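Local structure of MTH0777 (Methanothermobacter thermautotrophicus, 1KJN) at residues A[86-96]-A[121-129]. The protein is of unknown function and belongs to the DUF1890 family, with an alpha/beta fold built on a parallel sheet. Sequence-based numbering, arbitrary orientation.
Sequences VPNDAAAAYLV and LVNEIMETL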
ATOM      1  N   VAL A  86      -0.825 -14.317  -5.445  1.00 19.54           N
ATOM      2  CA  VAL A  86      -0.272 -14.809  -6.702  1.00 19.86           C
ATOM      3  C   VAL A  86      -0.594 -13.963  -7.933  1.00 24.08           C
ATOM      4  O   VAL A  86      -1.645 -14.119  -8.553  1.00 26.22           O
ATOM      5  CB  VAL A  86      -0.755 -16.263  -6.938  1.00 20.97           C
ATOM      6  CG1 VAL A  86       0.027 -16.903  -8.071  1.00 28.93           C
ATOM      7  CG2 VAL A  86      -0.605 -17.089  -5.659  1.00 19.48           C
ATOM      8  N   PRO A  87       0.262 -12.982  -8.233  1.00 27.26           N
ATOM      9  CA  PRO A  87       0.086 -12.099  -9.398  1.00 25.85           C
ATOM     10  C   PRO A  87       0.729 -12.724 -10.640  1.00 27.21           C
ATOM     11  O   PRO A  87       0.563 -12.215 -11.753  1.00 32.41           O
ATOM     12  CB  PRO A  87       0.875 -10.834  -9.020  1.00 20.76           C
ATOM     13  CG  PRO A  87       1.179 -10.973  -7.566  1.00 28.63           C
ATOM     14  CD  PRO A  87       1.259 -12.438  -7.295  1.00 24.43           C
ATOM     15  N   ASN A  88       1.490 -13.801 -10.461  1.00 24.76           N
ATOM     16  CA  ASN A  88       2.160 -14.407 -11.609  1.00 25.83           C
ATOM     17  C   ASN A  88       2.797 -15.768 -11.331  1.00 27.72           C
ATOM     18  O   ASN A  88       2.804 -16.234 -10.196  1.00 25.39           O
ATOM     19  CB  ASN A  88       3.241 -13.445 -12.126  1.00 25.05           C
ATOM     20  CG  ASN A  88       4.237 -13.057 -11.046  1.00 26.69           C
ATOM     21  OD1 ASN A  88       4.476 -13.815 -10.103  1.00 23.76           O
ATOM     22  ND2 ASN A  88       4.824 -11.875 -11.180  1.00 28.05           N
ATOM     23  N   ASP A  89       3.441 -16.318 -12.364  1.00 29.67           N
ATOM     24  CA  ASP A  89       4.109 -17.622 -12.303  1.00 32.39           C
ATOM     25  C   ASP A  89       5.129 -17.742 -11.190  1.00 30.54           C
ATOM     26  O   ASP A  89       5.128 -18.731 -10.482  1.00 29.85           O
ATOM     27  CB  ASP A  89       4.805 -17.963 -13.640  1.00 35.72           C
ATOM     28  CG  ASP A  89       3.823 -18.277 -14.771  1.00 40.43           C
ATOM     29  OD1 ASP A  89       2.616 -18.497 -14.516  1.00 44.65           O
ATOM     30  OD2 ASP A  89       4.270 -18.301 -15.934  1.00 45.65           O
ATOM     31  N   ALA A  90       6.006 -16.749 -11.046  1.00 25.39           N
ATOM     32  CA  ALA A  90       7.023 -16.819 -10.008  1.00 27.70           C
ATOM     33  C   ALA A  90       6.366 -16.927  -8.648  1.00 27.02           C
ATOM     34  O   ALA A  90       6.791 -17.729  -7.829  1.00 25.33           O
ATOM     35  CB  ALA A  90       7.962 -15.604 -10.052  1.00 27.21           C
ATOM     36  N   ALA A  91       5.333 -16.118  -8.410  1.00 23.96           N
ATOM     37  CA  ALA A  91       4.643 -16.141  -7.130  1.00 21.03           C
ATOM     38  C   ALA A  91       3.956 -17.479  -6.909  1.00 21.33           C
ATOM     39  O   ALA A  91       3.989 -17.994  -5.794  1.00 17.81           O
ATOM     40  CB  ALA A  91       3.640 -14.982  -7.007  1.00 18.83           C
ATOM     41  N   ALA A  92       3.374 -18.063  -7.965  1.00 20.79           N
ATOM     42  CA  ALA A  92       2.706 -19.362  -7.807  1.00 25.53           C
ATOM     43  C   ALA A  92       3.713 -20.459  -7.438  1.00 23.19           C
ATOM     44  O   ALA A  92       3.451 -21.268  -6.547  1.00 24.45           O
ATOM     45  CB  ALA A  92       1.907 -19.747  -9.047  1.00 23.54           C
ATOM     46  N   ALA A  93       4.898 -20.431  -8.044  1.00 21.99           N
ATOM     47  CA  ALA A  93       5.912 -21.447  -7.725  1.00 22.94           C
ATOM     48  C   ALA A  93       6.335 -21.338  -6.266  1.00 22.77           C
ATOM     49  O   ALA A  93       6.496 -22.346  -5.594  1.00 26.18           O
ATOM     50  CB  ALA A  93       7.132 -21.333  -8.662  1.00 23.63           C
ATOM     51  N   TYR A  94       6.511 -20.115  -5.766  1.00 25.61           N
ATOM     52  CA  TYR A  94       6.901 -19.945  -4.368  1.00 21.34           C
ATOM     53  C   TYR A  94       5.832 -20.528  -3.447  1.00 20.89           C
ATOM     54  O   TYR A  94       6.153 -21.223  -2.486  1.00 19.64           O
ATOM     55  CB  TYR A  94       7.137 -18.471  -4.032  1.00 28.64           C
ATOM     56  CG  TYR A  94       8.593 -18.060  -4.117  1.00 35.41           C
ATOM     57  CD1 TYR A  94       9.027 -17.137  -5.067  1.00 40.88           C
ATOM     58  CD2 TYR A  94       9.543 -18.611  -3.259  1.00 34.61           C
ATOM     59  CE1 TYR A  94      10.375 -16.775  -5.162  1.00 42.87           C
ATOM     60  CE2 TYR A  94      10.887 -18.254  -3.342  1.00 39.48           C
ATOM     61  CZ  TYR A  94      11.296 -17.338  -4.297  1.00 43.54           C
ATOM     62  OH  TYR A  94      12.628 -16.999  -4.380  1.00 49.64           O
ATOM     63  N   LEU A  95       4.563 -20.239  -3.739  1.00 17.12           N
ATOM     64  CA  LEU A  95       3.472 -20.746  -2.917  1.00 19.67           C
ATOM     65  C   LEU A  95       3.497 -22.275  -2.907  1.00 20.84           C
ATOM     66  O   LEU A  95       3.259 -22.887  -1.870  1.00 21.64           O
ATOM     67  CB  LEU A  95       2.109 -20.241  -3.418  1.00 18.79           C
ATOM     68  CG  LEU A  95       0.903 -20.768  -2.621  1.00 23.99           C
ATOM     69  CD1 LEU A  95       1.081 -20.410  -1.140  1.00 20.29           C
ATOM     70  CD2 LEU A  95      -0.424 -20.243  -3.165  1.00 17.50           C
ATOM     71  N   VAL A  96       3.785 -22.880  -4.058  1.00 20.34           N
ATOM     72  CA  VAL A  96       3.839 -24.341  -4.173  1.00 24.79           C
ATOM     73  C   VAL A  96       4.925 -24.875  -3.242  1.00 18.49           C
ATOM     74  O   VAL A  96       4.682 -25.778  -2.438  1.00 22.83           O
ATOM     75  CB  VAL A  96       4.138 -24.790  -5.641  1.00 28.31           C
ATOM     76  CG1 VAL A  96       4.394 -26.323  -5.712  1.00 23.81           C
ATOM     77  CG2 VAL A  96       2.971 -24.428  -6.543  1.00 29.98           C
ATOM     78  N   LEU A 121      -3.205 -19.215 -14.032  1.00 37.93           N
ATOM     79  CA  LEU A 121      -2.751 -19.242 -12.644  1.00 36.15           C
ATOM     80  C   LEU A 121      -3.679 -20.098 -11.784  1.00 32.83           C
ATOM     81  O   LEU A 121      -3.232 -20.887 -10.957  1.00 31.19           O
ATOM     82  CB  LEU A 121      -2.640 -17.815 -12.100  1.00 33.29           C
ATOM     83  CG  LEU A 121      -1.472 -17.025 -12.689  1.00 33.30           C
ATOM     84  CD1 LEU A 121      -1.595 -15.549 -12.367  1.00 36.93           C
ATOM     85  CD2 LEU A 121      -0.172 -17.573 -12.167  1.00 27.25           C
ATOM     86  N   VAL A 122      -4.975 -19.980 -12.031  1.00 36.14           N
ATOM     87  CA  VAL A 122      -5.969 -20.753 -11.299  1.00 38.57           C
ATOM     88  C   VAL A 122      -5.767 -22.234 -11.587  1.00 41.62           C
ATOM     89  O   VAL A 122      -5.692 -23.042 -10.661  1.00 43.45           O
ATOM     90  CB  VAL A 122      -7.406 -20.312 -11.680  1.00 39.26           C
ATOM     91  CG1 VAL A 122      -8.432 -21.324 -11.200  1.00 39.75           C
ATOM     92  CG2 VAL A 122      -7.706 -18.933 -11.084  1.00 36.25           C
ATOM     93  N   ASN A 123      -5.623 -22.585 -12.864  1.00 43.93           N
ATOM     94  CA  ASN A 123      -5.426 -23.991 -13.240  1.00 45.91           C
ATOM     95  C   ASN A 123      -4.156 -24.550 -12.623  1.00 45.81           C
ATOM     96  O   ASN A 123      -4.156 -25.647 -12.063  1.00 43.30           O
ATOM     97  CB  ASN A 123      -5.378 -24.147 -14.756  1.00 46.10           C
ATOM     98  CG  ASN A 123      -6.709 -23.878 -15.400  1.00 47.82           C
ATOM     99  OD1 ASN A 123      -7.754 -24.115 -14.799  1.00 46.10           O
ATOM    100  ND2 ASN A 123      -6.684 -23.362 -16.623  1.00 54.94           N
ATOM    101  N   GLU A 124      -3.095 -23.750 -12.671  1.00 46.11           N
ATOM    102  CA  GLU A 124      -1.806 -24.134 -12.124  1.00 45.40           C
ATOM    103  C   GLU A 124      -1.881 -24.512 -10.642  1.00 46.76           C
ATOM    104  O   GLU A 124      -1.368 -25.559 -10.237  1.00 50.51           O
ATOM    105  CB  GLU A 124      -0.794 -23.009 -12.338  1.00 46.14           C
ATOM    106  CG  GLU A 124       0.558 -23.232 -11.665  1.00 50.47           C
ATOM    107  CD  GLU A 124       1.334 -24.412 -12.233  1.00 52.90           C
ATOM    108  OE1 GLU A 124       0.737 -25.466 -12.531  1.00 52.22           O
ATOM    109  OE2 GLU A 124       2.561 -24.280 -12.373  1.00 55.67           O
ATOM    110  N   ILE A 125      -2.524 -23.667  -9.839  1.00 43.95           N
ATOM    111  CA  ILE A 125      -2.675 -23.920  -8.411  1.00 40.19           C
ATOM    112  C   ILE A 125      -3.541 -25.160  -8.162  1.00 43.45           C
ATOM    113  O   ILE A 125      -3.250 -25.941  -7.259  1.00 40.43           O
ATOM    114  CB  ILE A 125      -3.292 -22.697  -7.679  1.00 35.54           C
ATOM    115  CG1 ILE A 125      -2.339 -21.491  -7.752  1.00 39.13           C
ATOM    116  CG2 ILE A 125      -3.624 -23.054  -6.238  1.00 29.07           C
ATOM    117  CD1 ILE A 125      -0.989 -21.687  -7.019  1.00 36.55           C
HETATM  118  N   MSE A 126      -4.590 -25.340  -8.967  1.00 47.72           N
HETATM  119  CA  MSE A 126      -5.490 -26.496  -8.843  1.00 51.80           C
HETATM  120  C   MSE A 126      -4.799 -27.828  -9.146  1.00 51.86           C
HETATM  121  O   MSE A 126      -5.032 -28.829  -8.469  1.00 53.42           O
HETATM  122  CB  MSE A 126      -6.680 -26.356  -9.789  1.00 50.96           C
HETATM  123  CG  MSE A 126      -7.588 -25.191  -9.493  1.00 54.33           C
HETATM  124 SE   MSE A 126      -9.232 -25.292 -10.501  1.00 59.02          SE
HETATM  125  CE  MSE A 126     -10.398 -25.750  -9.035  1.00 59.03           C
ATOM    126  N   GLU A 127      -3.973 -27.829 -10.187  1.00 52.91           N
ATOM    127  CA  GLU A 127      -3.252 -29.022 -10.620  1.00 55.42           C
ATOM    128  C   GLU A 127      -2.059 -29.364  -9.731  1.00 55.51           C
ATOM    129  O   GLU A 127      -1.626 -30.518  -9.682  1.00 58.13           O
ATOM    130  CB  GLU A 127      -2.777 -28.842 -12.068  1.00 55.84           C
ATOM    131  CG  GLU A 127      -3.904 -28.894 -13.092  1.00 58.50           C
ATOM    132  CD  GLU A 127      -3.715 -27.925 -14.262  1.00 63.34           C
ATOM    133  OE1 GLU A 127      -2.561 -27.692 -14.702  1.00 61.81           O
ATOM    134  OE2 GLU A 127      -4.742 -27.395 -14.744  1.00 64.83           O
ATOM    135  N   THR A 128      -1.547 -28.370  -9.011  1.00 50.50           N
ATOM    136  CA  THR A 128      -0.384 -28.572  -8.157  1.00 53.10           C
ATOM    137  C   THR A 128      -0.658 -28.605  -6.652  1.00 51.57           C
ATOM    138  O   THR A 128       0.057 -29.275  -5.896  1.00 53.79           O
ATOM    139  CB  THR A 128       0.691 -27.478  -8.417  1.00 55.05           C
ATOM    140  OG1 THR A 128       0.133 -26.187  -8.137  1.00 59.58           O
ATOM    141  CG2 THR A 128       1.166 -27.513  -9.870  1.00 52.77           C
ATOM    142  N   LEU A 129      -1.699 -27.902  -6.220  1.00 45.48           N
ATOM    143  CA  LEU A 129      -2.000 -27.821  -4.799  1.00 43.77           C
ATOM    144  C   LEU A 129      -3.385 -28.189  -4.323  1.00 45.35           C
ATOM    145  O   LEU A 129      -4.345 -28.276  -5.091  1.00 45.97           O
ATOM    146  CB  LEU A 129      -1.708 -26.408  -4.283  1.00 40.78           C
ATOM    147  CG  LEU A 129      -0.276 -25.896  -4.190  1.00 39.09           C
ATOM    148  CD1 LEU A 129      -0.281 -24.524  -3.512  1.00 39.54           C
ATOM    149  CD2 LEU A 129       0.565 -26.875  -3.386  1.00 42.03           C
TER
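L121 holds CG anti to its carbonyl carbon (chi1 -71°) and extends its two methyls onto the strand-to-helix junction, 86-89, while the chain of I125 bends at CG1, so that CD1 ends against A92 and L95. L121 CD1 lies against the backbone at P87 O and N88 CA. CD2 meets N88 C at 3.6 Å. It also touches D89 OD1 and lies near V86 CG1 and A92 CB. An alanine in place of L121 would probably open a gap beside the loop at P87 and N88 and leave V86 and A92 without their leucine methyl neighbour. N88 is the N-cap of helix 89-102. Its OD1 accepts from A91 N at 3.0 Å, and the N-H points almost straight at it (163°). This bond ties the N88 side chain to the first turn of the helix.

The two segments belong to neighbouring helices of a Rossmann-like alpha/beta sandwich. Strands 81-86 and 105-111 are neighbours in the parallel sheet and are joined through helix 89-102, a beta-alpha-beta crossover. Helix 115-128 then leads on to the edge strand 132-136. The helix segments run nearly side by side, with axes 10.6 Å apart at a crossing angle of -17°. The small A92 receives I125 CD1 on its CB at 4.0 Å. L95 CD2 reaches the same methyl, the two side chains crossing at about a right angle. L121 and I125 also touch I110 of strand 105-111, and L95 touches A108 of that strand.

Further along, L129 has left the helical conformation. Its CD1 packs on L95 CG at 4.0 Å and near V96 CA. V96 CG2 meets T128 OG1 at 3.7 Å. That hydroxyl donates back to E124 O at 2.7 Å, tilted out of the carbonyl plane.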